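Local structure of multifunctional non-homologous end joining DNA repair protein LigD (Mycobacterium tuberculosis, 2IRU) at residues V12-A17 with K29-F33; I47-T53 with H114-F120; A158-L163 with V202-L206; V169-V173 with L286-L290; T174-K178 with L246-T250. The protein probably works with Ku to repair DNA double-strand breaks by non-homologous end joining, the part in this model being its N-terminal polymerase domain. All blocks are in the same frame, centred on the assembly; numbering follows the deposited sequence.

Overall arrangement
From the N terminus, contact 1 closes first, folding the loop before strand 20-22 onto the start of helix 29-47. Contact 2 follows in series: the loop leaving that helix, 47-53, meets 114-120 at the junction of the antiparallel sheet and the mixed sheet. Next, 158-163 opens contact 3, which pairs helix 149-164 with helix 192-209. Before it closes, 169-173 and then 174-178 have opened contacts 4 and 5, so contact 3 crosses both. Contact 5 closes at 246-250, nested inside contact 4, which joins strand 171-174 to the C-terminal 286-290. Contact 1 touches contact 5 through I32 and L246; contact 3 touches contact 4 through L163 and T170.

Contact 1: residues V12-A17 with K29-F33; sequences VTLTNA and KSDIF
L14 lies over one face of the F33 ring, its CB 4.0 Å from the F33 ring centroid and 11° off the normal, a CH-pi contact almost straight above the centre. The two side chains slide past each other in opposite directions, which carries the leucine methyls back toward the root of the phenylalanine: L14 CD1 comes to 3.8 Å from F33 CD1, while CD2 rests over CG and CB and also reaches the backbone of S30. V12 meets the same ring differently, at its edge and near its plane, with V12 CG1 4.2 Å from F33 CE1.

Beyond the apolar patch, K29 runs out past L14 CD1 and along the N16 carbonyl. A bend at chi3 (72°) turns its end onto the loop, where K29 NZ donates to T15 O at 2.8 Å. That nitrogen stands 40° out of the carbonyl plane, so neither lone pair is aimed at it. A water accepts from K29 NZ at 2.8 Å and donates to N16 OD1 at 2.9 Å, and Q107 OE1 takes a further bond from the ammonium, fixing it with three partners. Farther along, S30 N donates to A17 O at 3.0 Å, so the loop supplies an acceptor to the first turn of the helix.

N16 and A17 belong to a stretch that probably contacts target DNA, as judged from relatives. Helix 99-107 borders both sides: V12 touches T100 and Q107 from the loop, and F33 touches A103 from helix 29-47, while K29 packs on L21 of strand 20-22.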
# COMPACT_ATOMS: atom_id res chain seq x y z
N VAL A 12 -10.17 -13.21 -17.36
CA VAL A 12 -11.06 -12.14 -16.90
C VAL A 12 -11.59 -11.43 -18.12
O VAL A 12 -10.84 -11.13 -19.05
CB VAL A 12 -10.30 -11.13 -16.01
CG1 VAL A 12 -11.14 -9.85 -15.70
CG2 VAL A 12 -9.91 -11.82 -14.74
N THR A 13 -12.90 -11.20 -18.10
CA THR A 13 -13.57 -10.47 -19.18
C THR A 13 -13.89 -9.03 -18.67
O THR A 13 -14.64 -8.83 -17.70
CB THR A 13 -14.89 -11.17 -19.64
OG1 THR A 13 -14.62 -12.52 -20.09
CG2 THR A 13 -15.51 -10.35 -20.79
N LEU A 14 -13.31 -8.04 -19.32
CA LEU A 14 -13.61 -6.66 -18.97
C LEU A 14 -15.01 -6.33 -19.54
O LEU A 14 -15.29 -6.52 -20.73
CB LEU A 14 -12.58 -5.68 -19.57
CG LEU A 14 -12.77 -4.21 -19.26
CD1 LEU A 14 -12.64 -3.94 -17.74
CD2 LEU A 14 -11.77 -3.33 -20.09
N THR A 15 -15.88 -5.85 -18.66
CA THR A 15 -17.17 -5.33 -19.07
C THR A 15 -17.25 -3.82 -18.87
O THR A 15 -16.49 -3.27 -18.08
CB THR A 15 -18.36 -5.97 -18.29
OG1 THR A 15 -18.27 -5.57 -16.91
CG2 THR A 15 -18.33 -7.51 -18.44
N ASN A 16 -18.15 -3.19 -19.65
CA ASN A 16 -18.34 -1.75 -19.58
C ASN A 16 -17.00 -1.00 -19.70
O ASN A 16 -16.70 -0.07 -18.91
CB ASN A 16 -19.02 -1.37 -18.28
CG ASN A 16 -20.36 -2.07 -18.09
OD1 ASN A 16 -20.51 -2.87 -17.17
ND2 ASN A 16 -21.27 -1.89 -19.03
N ALA A 17 -16.19 -1.38 -20.70
CA ALA A 17 -14.88 -0.71 -20.96
C ALA A 17 -14.92 0.82 -21.02
O ALA A 17 -13.94 1.51 -20.62
CB ALA A 17 -14.24 -1.25 -22.26
N LYS A 29 -12.84 2.42 -17.27
CA LYS A 29 -12.50 1.05 -16.89
C LYS A 29 -11.38 0.51 -17.78
O LYS A 29 -10.45 -0.12 -17.28
CB LYS A 29 -13.72 0.14 -16.95
CG LYS A 29 -14.72 0.35 -15.87
CD LYS A 29 -15.74 -0.79 -15.84
CE LYS A 29 -15.16 -2.12 -15.30
NZ LYS A 29 -16.14 -3.33 -15.29
N SER A 30 -11.43 0.80 -19.09
CA SER A 30 -10.37 0.38 -20.02
C SER A 30 -8.99 0.94 -19.61
O SER A 30 -7.98 0.22 -19.61
CB SER A 30 -10.71 0.78 -21.46
OG SER A 30 -9.76 0.26 -22.37
N ASP A 31 -8.98 2.21 -19.25
CA ASP A 31 -7.74 2.84 -18.77
C ASP A 31 -7.17 2.07 -17.57
O ASP A 31 -5.95 1.84 -17.48
CB ASP A 31 -7.99 4.28 -18.33
CG ASP A 31 -8.25 5.22 -19.52
OD1 ASP A 31 -7.66 5.02 -20.60
OD2 ASP A 31 -9.01 6.19 -19.31
N ILE A 32 -8.05 1.75 -16.64
CA ILE A 32 -7.65 1.06 -15.40
C ILE A 32 -7.15 -0.37 -15.67
O ILE A 32 -6.14 -0.83 -15.09
CB ILE A 32 -8.80 1.19 -14.37
CG1 ILE A 32 -9.10 2.69 -14.07
CG2 ILE A 32 -8.57 0.38 -13.13
CD1 ILE A 32 -7.95 3.51 -13.61
N PHE A 33 -7.86 -1.06 -16.56
CA PHE A 33 -7.49 -2.42 -16.99
C PHE A 33 -6.07 -2.40 -17.56
O PHE A 33 -5.20 -3.21 -17.20
CB PHE A 33 -8.52 -2.89 -18.04
CG PHE A 33 -8.54 -4.40 -18.29
CD1 PHE A 33 -9.09 -5.29 -17.36
CD2 PHE A 33 -8.13 -4.89 -19.53
CE1 PHE A 33 -9.18 -6.67 -17.67
CE2 PHE A 33 -8.22 -6.27 -19.83
CZ PHE A 33 -8.75 -7.13 -18.89
O HOH W 1 -18.77 -2.66 -14.81

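Contact 2: residues I47-T53 with H114-F120; sequences IAGRPAT and HVPQWRF
T53 and H114 form an antiparallel hydrogen-bonded pair that joins strand 53-56 to strand 112-115, and the type II turn from I47 to R50 leads into it. T53 N donates to H114 O, and H114 N to T53 O, each at 2.8 Å. The third backbone bond comes from within the turn itself, F120 N donating to G49 O at 2.8 Å.

Among side-chain polar contacts, R50 reaches out extended, and its NH1 gives a long bond, 3.3 Å, to P116 O. Its NH2 is held by T135 and by a salt bridge to D291. R119 CG sits over the centre of the R50 guanidinium, and the R119 guanidinium in turn lies above A48 O, with the two guanidinium planes 73° apart.

The apolar part centres on P51. Its CD lies over the face of the W118 six-membered ring, 4.1 Å from the centroid in a CH-pi contact, and also comes 3.5 Å from F120 CE2. V115 CG1 packs against I47 CB at 4.0 Å.

H114 probably binds substrate, by analogy with relatives; its NE2 is hydrogen-bonded to E112, and T239 and K55 of the same predicted site are close to its side chain. The tightest packing joins two prolines, P51 CG and P116 CG, only 3.4 Å apart.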
# COMPACT_ATOMS: atom_id res chain seq x y z
N ILE A 47 2.72 -7.40 -3.19
CA ILE A 47 1.45 -7.90 -2.71
C ILE A 47 1.38 -9.44 -2.65
O ILE A 47 0.48 -9.97 -2.02
CB ILE A 47 0.25 -7.28 -3.45
CG1 ILE A 47 0.26 -7.71 -4.92
CG2 ILE A 47 0.37 -5.74 -3.42
CD1 ILE A 47 -0.98 -7.13 -5.74
N ALA A 48 2.35 -10.11 -3.27
CA ALA A 48 2.44 -11.59 -3.19
C ALA A 48 2.38 -12.06 -1.74
O ALA A 48 3.02 -11.49 -0.84
CB ALA A 48 3.75 -12.07 -3.81
N GLY A 49 1.63 -13.15 -1.52
CA GLY A 49 1.57 -13.77 -0.21
C GLY A 49 0.74 -13.00 0.82
O GLY A 49 0.63 -13.44 1.97
N ARG A 50 0.15 -11.87 0.42
CA ARG A 50 -0.58 -11.03 1.38
C ARG A 50 -2.09 -11.08 1.13
O ARG A 50 -2.51 -11.13 -0.04
CB ARG A 50 -0.12 -9.58 1.25
CG ARG A 50 1.38 -9.48 1.48
CD ARG A 50 1.94 -8.03 1.40
NE ARG A 50 3.38 -8.18 1.27
CZ ARG A 50 4.25 -8.32 2.28
NH1 ARG A 50 3.85 -8.18 3.56
NH2 ARG A 50 5.53 -8.54 2.01
N PRO A 51 -2.91 -11.03 2.21
CA PRO A 51 -4.36 -10.92 2.01
C PRO A 51 -4.67 -9.56 1.40
O PRO A 51 -4.25 -8.53 1.94
CB PRO A 51 -4.94 -11.00 3.43
CG PRO A 51 -3.78 -10.49 4.37
CD PRO A 51 -2.52 -10.95 3.64
N ALA A 52 -5.41 -9.57 0.29
CA ALA A 52 -5.73 -8.31 -0.43
C ALA A 52 -7.11 -7.80 -0.04
O ALA A 52 -8.13 -8.43 -0.38
CB ALA A 52 -5.68 -8.52 -1.94
N THR A 53 -7.11 -6.67 0.68
CA THR A 53 -8.36 -5.89 0.90
C THR A 53 -8.63 -5.01 -0.31
O THR A 53 -7.73 -4.34 -0.77
CB THR A 53 -8.26 -5.07 2.20
OG1 THR A 53 -8.23 -5.97 3.31
CG2 THR A 53 -9.45 -4.12 2.37
N HIS A 114 -5.29 -2.93 -0.78
CA HIS A 114 -4.63 -2.69 0.51
C HIS A 114 -4.10 -4.02 1.03
O HIS A 114 -4.78 -5.05 0.90
CB HIS A 114 -5.65 -2.16 1.51
CG HIS A 114 -6.25 -0.83 1.15
ND1 HIS A 114 -6.07 0.30 1.91
CD2 HIS A 114 -7.05 -0.47 0.11
CE1 HIS A 114 -6.72 1.31 1.36
NE2 HIS A 114 -7.35 0.86 0.28
N VAL A 115 -2.87 -4.01 1.56
CA VAL A 115 -2.28 -5.26 2.10
C VAL A 115 -1.57 -4.97 3.45
O VAL A 115 -1.10 -3.83 3.71
CB VAL A 115 -1.24 -5.91 1.12
CG1 VAL A 115 -1.95 -6.46 -0.16
CG2 VAL A 115 -0.10 -4.92 0.77
N PRO A 116 -1.49 -5.99 4.33
CA PRO A 116 -0.70 -5.82 5.56
C PRO A 116 0.78 -6.11 5.30
O PRO A 116 1.15 -6.42 4.16
CB PRO A 116 -1.32 -6.86 6.50
CG PRO A 116 -1.65 -8.06 5.52
CD PRO A 116 -2.15 -7.32 4.24
N GLN A 117 1.61 -5.99 6.35
CA GLN A 117 3.07 -6.06 6.21
C GLN A 117 3.61 -7.47 6.48
O GLN A 117 4.83 -7.67 6.49
CB GLN A 117 3.75 -5.01 7.14
CG GLN A 117 3.12 -3.63 7.03
CD GLN A 117 2.94 -3.19 5.55
OE1 GLN A 117 3.92 -3.21 4.77
NE2 GLN A 117 1.69 -2.82 5.16
N TRP A 118 2.69 -8.40 6.68
CA TRP A 118 3.00 -9.82 6.82
C TRP A 118 2.53 -10.63 5.60
O TRP A 118 1.65 -10.19 4.85
CB TRP A 118 2.43 -10.40 8.12
CG TRP A 118 0.94 -10.22 8.27
CD1 TRP A 118 0.30 -9.21 8.96
CD2 TRP A 118 -0.10 -11.08 7.77
NE1 TRP A 118 -1.06 -9.39 8.92
CE2 TRP A 118 -1.34 -10.54 8.21
CE3 TRP A 118 -0.12 -12.28 7.01
CZ2 TRP A 118 -2.57 -11.12 7.90
CZ3 TRP A 118 -1.36 -12.85 6.70
CH2 TRP A 118 -2.56 -12.26 7.13
N ARG A 119 3.15 -11.79 5.42
CA ARG A 119 2.69 -12.76 4.41
C ARG A 119 2.20 -14.07 5.03
O ARG A 119 2.67 -14.49 6.11
CB ARG A 119 3.81 -13.10 3.45
CG ARG A 119 4.25 -11.96 2.57
CD ARG A 119 5.54 -12.30 1.88
NE ARG A 119 5.36 -13.31 0.85
CZ ARG A 119 5.82 -13.16 -0.39
NH1 ARG A 119 6.49 -12.05 -0.71
NH2 ARG A 119 5.62 -14.10 -1.30
N PHE A 120 1.24 -14.69 4.36
CA PHE A 120 0.92 -16.10 4.65
C PHE A 120 2.13 -17.01 4.46
O PHE A 120 2.98 -16.79 3.57
CB PHE A 120 -0.20 -16.57 3.73
CG PHE A 120 -1.52 -15.96 4.04
CD1 PHE A 120 -2.27 -16.39 5.13
CD2 PHE A 120 -2.03 -14.95 3.23
CE1 PHE A 120 -3.50 -15.81 5.43
CE2 PHE A 120 -3.28 -14.37 3.51
CZ PHE A 120 -4.01 -14.78 4.58

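Contact 3: residues A158-L163 with V202-L206; sequences AVRDLL and VAQRL
L206 points its two methyls at different residues of helix 158-163. L206 CD1 presses on A158 CB at 3.5 Å, tighter than usual for two carbons, and L206 CD2 meets V159 CG2, also at 3.5 Å. The leucine and valine side chains cross at about a right angle, so it is single methyls that touch. With CG anti to its backbone N (chi1 -169°), L206 extends across to its partners rather than lying along its own helix.

V202, one turn earlier, is met by two residues a turn apart on the same side of the opposing helix. V202 CG2 touches L163 CD2 at 3.9 Å, again with the side chains nearly perpendicular, and V202 CG1 faces V159 CG1 more loosely at 4.3 Å. L162 enters between V202 and R205, sliding past the arginine in the opposite direction. Its methyls are modelled too close to neighbouring atoms, so the exact fit of this leucine is doubtful, although its general place against the aliphatic part of R205 is plain.

The contact is mainly between apolar side chains. The two short helical segments approach to 10.3 Å between axes, their directions 118° apart.

L163 and V202 both rest on F139 of strand 129-143, and V159 packs on L182 of strand 180-186. This is the two-helix layer covering the mixed sheet of the primase-polymerase domain. V159 also lies close to L141, which sits between D140 and D142, the residues that by similarity bind manganese, so the helices back the sheet behind the probable metal site.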
# COMPACT_ATOMS: atom_id res chain seq x y z
N ALA A 158 14.84 11.73 8.37
CA ALA A 158 15.14 11.42 9.77
C ALA A 158 14.73 10.01 10.17
O ALA A 158 15.47 9.32 10.91
CB ALA A 158 14.53 12.47 10.68
N VAL A 159 13.56 9.56 9.71
CA VAL A 159 13.16 8.18 9.91
C VAL A 159 14.18 7.25 9.24
O VAL A 159 14.67 6.31 9.86
CB VAL A 159 11.74 7.90 9.34
CG1 VAL A 159 11.39 6.43 9.53
CG2 VAL A 159 10.72 8.82 10.01
N ARG A 160 14.49 7.56 7.97
CA ARG A 160 15.47 6.81 7.20
C ARG A 160 16.80 6.70 7.97
O ARG A 160 17.42 5.64 7.99
CB ARG A 160 15.74 7.47 5.85
CG ARG A 160 16.75 6.71 5.00
CD ARG A 160 17.38 7.58 3.93
NE ARG A 160 18.01 8.77 4.50
CZ ARG A 160 18.38 9.83 3.80
NH1 ARG A 160 18.20 9.86 2.48
NH2 ARG A 160 18.92 10.88 4.40
N ASP A 161 17.22 7.80 8.59
CA ASP A 161 18.53 7.83 9.24
C ASP A 161 18.54 6.95 10.50
O ASP A 161 19.51 6.22 10.75
CB ASP A 161 18.93 9.26 9.52
CG ASP A 161 19.30 10.03 8.24
OD1 ASP A 161 19.44 9.42 7.16
OD2 ASP A 161 19.47 11.27 8.33
N LEU A 162 17.45 7.00 11.27
CA LEU A 162 17.31 6.14 12.46
C LEU A 162 17.33 4.65 12.06
O LEU A 162 17.97 3.81 12.71
CB LEU A 162 16.04 6.46 13.25
CG LEU A 162 15.88 7.62 14.23
CD1 LEU A 162 15.48 8.90 13.60
CD2 LEU A 162 14.82 7.24 15.26
N LEU A 163 16.61 4.33 10.99
CA LEU A 163 16.58 2.95 10.53
C LEU A 163 17.96 2.50 10.04
O LEU A 163 18.36 1.35 10.27
CB LEU A 163 15.49 2.77 9.46
CG LEU A 163 14.07 2.97 10.00
CD1 LEU A 163 13.05 3.06 8.85
CD2 LEU A 163 13.66 1.88 11.02
N VAL A 202 10.96 3.67 17.08
CA VAL A 202 11.52 4.59 16.08
C VAL A 202 10.78 5.95 16.10
O VAL A 202 11.41 7.03 16.20
CB VAL A 202 11.51 3.95 14.65
CG1 VAL A 202 11.89 4.98 13.58
CG2 VAL A 202 12.48 2.79 14.61
N ALA A 203 9.45 5.89 16.03
CA ALA A 203 8.59 7.09 16.06
C ALA A 203 8.78 7.93 17.32
O ALA A 203 8.95 9.15 17.26
CB ALA A 203 7.14 6.70 15.93
N GLN A 204 8.75 7.26 18.48
CA GLN A 204 8.96 7.97 19.75
C GLN A 204 10.35 8.56 19.85
O GLN A 204 10.53 9.66 20.38
CB GLN A 204 8.65 7.05 20.94
CG GLN A 204 7.17 6.73 21.00
CD GLN A 204 6.80 5.78 22.13
OE1 GLN A 204 7.64 5.02 22.62
NE2 GLN A 204 5.54 5.82 22.53
N ARG A 205 11.34 7.86 19.30
CA ARG A 205 12.72 8.39 19.29
C ARG A 205 12.82 9.64 18.43
O ARG A 205 13.49 10.63 18.82
CB ARG A 205 13.72 7.32 18.82
CG ARG A 205 15.20 7.71 18.78
CD ARG A 205 16.03 6.57 18.12
NE ARG A 205 15.76 5.23 18.69
CZ ARG A 205 15.81 4.08 18.00
NH1 ARG A 205 16.11 4.06 16.70
NH2 ARG A 205 15.55 2.93 18.61
N LEU A 206 12.14 9.62 17.29
CA LEU A 206 12.11 10.78 16.41
C LEU A 206 11.39 11.95 17.08
O LEU A 206 11.86 13.09 17.03
CB LEU A 206 11.50 10.46 15.05
CG LEU A 206 11.68 11.58 14.01
CD1 LEU A 206 13.15 12.04 13.86
CD2 LEU A 206 11.13 11.10 12.67

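Contact 4: residues V169-V173 with L286-L290; sequences VTFPV and LLERL
V169 starts the contact lightly: its CG1 reaches R289 NH1 at 4.3 Å, from the exposed loop that leads into strand 171-174.

F171 carries most of it. With CG anti to its carbonyl carbon (chi1 -59°), the ring is sent into the bend of 286-290 and touched on several sides. L287 slides past it in the opposite direction, and L287 CD2 comes to 3.4 Å from F171 CB, a close fit at the root of the side chain. Farther out, F171 CD1 lies 3.6 Å from L286 O. The far rim meets R289, whose guanidinium plane stands 81° to the ring: F171 CE1 is 3.4 Å from R289 NH2 and lies over a face of the guanidinium, so the arginine lies across the ring's rim instead of stacking flat on it. The last neighbour of the ring is L290, with F171 CD2 4.2 Å from L290 CD1.

V173 ends the walk by crossing L287 at about a right angle, V173 CG2 4.1 Å from L287 CD1.

Behind these side chains, F171 and V173 bond through their backbones to Y183 and H181 of strand 180-186. L287 and L290 also touch H46 of helix 29-47, so the tail after helix 273-283 lies between helix 29-47 and the mixed sheet. The arrangement is the last modelled residues of the chain packed against an inner strand of the mixed sheet, whose neighbour carries H181, a probable substrate-binding residue.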
# COMPACT_ATOMS: atom_id res chain seq x y z
N VAL A 169 17.30 -0.37 5.35
CA VAL A 169 17.19 0.53 4.21
C VAL A 169 15.71 0.92 4.09
O VAL A 169 14.85 0.09 4.28
CB VAL A 169 17.68 -0.17 2.90
CG1 VAL A 169 17.45 0.69 1.66
CG2 VAL A 169 19.19 -0.57 3.02
N THR A 170 15.45 2.17 3.74
CA THR A 170 14.08 2.69 3.69
C THR A 170 13.71 3.18 2.29
O THR A 170 14.53 3.84 1.62
CB THR A 170 13.94 3.82 4.73
OG1 THR A 170 14.43 3.34 5.99
CG2 THR A 170 12.49 4.27 4.91
N PHE A 171 12.48 2.89 1.88
CA PHE A 171 11.97 3.25 0.55
C PHE A 171 10.77 4.17 0.69
O PHE A 171 9.77 3.81 1.35
CB PHE A 171 11.53 1.98 -0.22
CG PHE A 171 12.64 0.98 -0.41
CD1 PHE A 171 13.41 1.00 -1.58
CD2 PHE A 171 12.92 0.03 0.58
CE1 PHE A 171 14.45 0.08 -1.76
CE2 PHE A 171 13.95 -0.90 0.40
CZ PHE A 171 14.72 -0.88 -0.76
N PRO A 172 10.81 5.33 0.02
CA PRO A 172 9.61 6.15 0.10
C PRO A 172 8.58 5.90 -0.99
O PRO A 172 8.93 5.57 -2.12
CB PRO A 172 10.15 7.59 -0.05
CG PRO A 172 11.46 7.45 -0.82
CD PRO A 172 11.89 5.98 -0.77
N VAL A 173 7.33 6.07 -0.62
CA VAL A 173 6.22 5.87 -1.54
C VAL A 173 5.19 6.95 -1.25
O VAL A 173 4.58 6.96 -0.15
CB VAL A 173 5.55 4.47 -1.36
CG1 VAL A 173 4.40 4.34 -2.34
CG2 VAL A 173 6.56 3.34 -1.58
N LEU A 286 11.47 0.92 -8.40
CA LEU A 286 12.32 1.52 -7.35
C LEU A 286 12.25 0.71 -6.04
O LEU A 286 13.17 0.81 -5.19
CB LEU A 286 11.95 3.00 -7.11
CG LEU A 286 12.11 3.95 -8.30
CD1 LEU A 286 11.71 5.37 -7.87
CD2 LEU A 286 13.55 3.96 -8.86
N LEU A 287 11.21 -0.12 -5.90
CA LEU A 287 11.04 -1.01 -4.75
C LEU A 287 11.59 -2.45 -5.01
O LEU A 287 11.30 -3.37 -4.24
CB LEU A 287 9.53 -1.12 -4.39
CG LEU A 287 8.82 0.14 -3.90
CD1 LEU A 287 7.39 -0.24 -3.49
CD2 LEU A 287 9.58 0.75 -2.73
N GLU A 288 12.37 -2.64 -6.07
CA GLU A 288 12.89 -3.97 -6.40
C GLU A 288 13.39 -4.75 -5.16
O GLU A 288 13.12 -5.94 -4.98
CB GLU A 288 14.03 -3.84 -7.40
CG GLU A 288 14.44 -5.14 -8.08
CD GLU A 288 14.00 -5.20 -9.53
OE1 GLU A 288 12.78 -5.39 -9.79
OE2 GLU A 288 14.89 -5.06 -10.40
N ARG A 289 14.13 -4.04 -4.31
CA ARG A 289 14.82 -4.65 -3.17
C ARG A 289 13.95 -4.85 -1.92
O ARG A 289 14.40 -5.46 -0.94
CB ARG A 289 16.03 -3.78 -2.80
CG ARG A 289 17.14 -3.76 -3.83
CD ARG A 289 18.13 -2.62 -3.51
NE ARG A 289 17.51 -1.29 -3.66
CZ ARG A 289 17.94 -0.18 -3.07
NH1 ARG A 289 19.00 -0.21 -2.26
NH2 ARG A 289 17.32 0.98 -3.29
N LEU A 290 12.73 -4.32 -1.95
CA LEU A 290 11.86 -4.40 -0.76
C LEU A 290 11.37 -5.81 -0.42
O LEU A 290 11.29 -6.18 0.76
CB LEU A 290 10.65 -3.48 -0.90
CG LEU A 290 9.59 -3.51 0.21
CD1 LEU A 290 10.17 -3.05 1.53
CD2 LEU A 290 8.38 -2.63 -0.24

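Contact 5: residues T174-K178 with L246-T250; sequences TSGSK and LRGRT
R247 reaches the 174-178 loop with its guanidinium edge, NH1 donating to S175 O at 2.8 Å with an N-H...O angle of 156°. The oxygen lies in the guanidinium plane, but the nitrogen stands 44° out of the carbonyl plane, so the bond uses neither lone pair squarely. R247 CG passes 3.8 Å from G176 CA, and bends at chi2 (-51°) and chi3 then curl the rest of the chain so that the guanidinium edge meets S175 O. S177 OG sits 3.0 Å above the R247 guanidinium plane, toward the rim. It is close to NH1 but at too poor an angle for a hydrogen bond. A salt bridge from NE to E112 holds the group from another direction.

G248 follows as the centre of an inverse gamma turn, its N also bonded to E112, and the turn brings R249 round to face the same loop. R249 CD lies 3.4 Å from S177 OG, and the guanidinium passes with a face over S177 CA. A water accepts from R249 NH1 at 3.1 Å and makes a weak contact with S177 OG.

The opposing loop keeps its shape through an ST turn, S177 N donating to S175 OG at 3.1 Å; G179 O is a further partner of that hydroxyl. S175 to K178 and R247 probably all belong to the substrate site, as in relatives, so the arginine and the serine loop probably form one wall of that site.

In the fold, the loop between strands 171-174 and 180-186 is met by the one between 240-241 and 253-257. Y22 and T253 hold the R247 backbone, while L246 packs on I32 and Y35 of helix 29-47.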
# COMPACT_ATOMS: atom_id res chain seq x y z
N THR A 174 5.00 7.88 -2.18
CA THR A 174 3.97 8.92 -1.96
C THR A 174 2.63 8.18 -2.06
O THR A 174 2.45 7.38 -2.97
CB THR A 174 4.10 10.12 -2.90
OG1 THR A 174 4.30 9.72 -4.26
CG2 THR A 174 5.29 11.02 -2.43
N SER A 175 1.75 8.43 -1.12
CA SER A 175 0.53 7.60 -0.97
C SER A 175 -0.52 7.79 -2.05
O SER A 175 -1.43 6.95 -2.14
CB SER A 175 -0.16 7.89 0.38
OG SER A 175 -0.77 9.15 0.36
N GLY A 176 -0.45 8.87 -2.85
CA GLY A 176 -1.50 9.22 -3.81
C GLY A 176 -2.58 10.10 -3.22
O GLY A 176 -3.38 10.67 -3.93
N SER A 177 -2.59 10.19 -1.89
CA SER A 177 -3.54 11.03 -1.16
C SER A 177 -2.81 12.24 -0.60
O SER A 177 -2.64 13.23 -1.30
CB SER A 177 -4.21 10.21 -0.05
OG SER A 177 -5.06 9.25 -0.62
N LYS A 178 -2.39 12.14 0.65
CA LYS A 178 -1.71 13.20 1.38
C LYS A 178 -0.48 12.59 2.09
O LYS A 178 0.58 13.23 2.23
CB LYS A 178 -2.67 13.77 2.43
CG LYS A 178 -2.09 14.86 3.35
CD LYS A 178 -3.20 15.66 4.05
CE LYS A 178 -3.84 14.89 5.20
NZ LYS A 178 -5.05 15.60 5.70
N LEU A 246 -3.90 2.32 -7.52
CA LEU A 246 -4.62 3.57 -7.78
C LEU A 246 -5.26 3.99 -6.45
O LEU A 246 -5.42 3.15 -5.52
CB LEU A 246 -5.74 3.34 -8.82
CG LEU A 246 -5.28 3.16 -10.26
CD1 LEU A 246 -6.39 2.62 -11.13
CD2 LEU A 246 -4.83 4.48 -10.84
N ARG A 247 -5.67 5.25 -6.42
CA ARG A 247 -6.46 5.80 -5.33
C ARG A 247 -7.83 6.21 -5.84
O ARG A 247 -7.97 6.78 -6.95
CB ARG A 247 -5.77 7.02 -4.71
CG ARG A 247 -4.34 6.76 -4.17
CD ARG A 247 -4.27 5.54 -3.24
NE ARG A 247 -5.23 5.58 -2.16
CZ ARG A 247 -4.96 5.99 -0.93
NH1 ARG A 247 -3.73 6.38 -0.60
NH2 ARG A 247 -5.91 5.94 -0.00
N GLY A 248 -8.83 6.00 -5.00
CA GLY A 248 -10.21 6.40 -5.35
C GLY A 248 -10.41 7.83 -4.90
O GLY A 248 -10.97 8.10 -3.82
N ARG A 249 -9.85 8.73 -5.67
CA ARG A 249 -9.83 10.15 -5.36
C ARG A 249 -10.26 10.86 -6.62
O ARG A 249 -10.49 10.23 -7.67
CB ARG A 249 -8.41 10.58 -4.96
CG ARG A 249 -8.00 10.12 -3.56
CD ARG A 249 -6.73 10.77 -3.10
NE ARG A 249 -6.83 12.22 -2.89
CZ ARG A 249 -7.33 12.81 -1.80
NH1 ARG A 249 -7.81 12.09 -0.79
NH2 ARG A 249 -7.35 14.14 -1.71
N THR A 250 -10.39 12.18 -6.54
CA THR A 250 -10.84 12.94 -7.71
C THR A 250 -10.01 12.67 -8.97
O THR A 250 -10.58 12.64 -10.09
CB THR A 250 -10.94 14.45 -7.42
OG1 THR A 250 -9.64 14.99 -7.11
CG2 THR A 250 -11.90 14.67 -6.27
O HOH W 2 -8.49 9.13 -0.39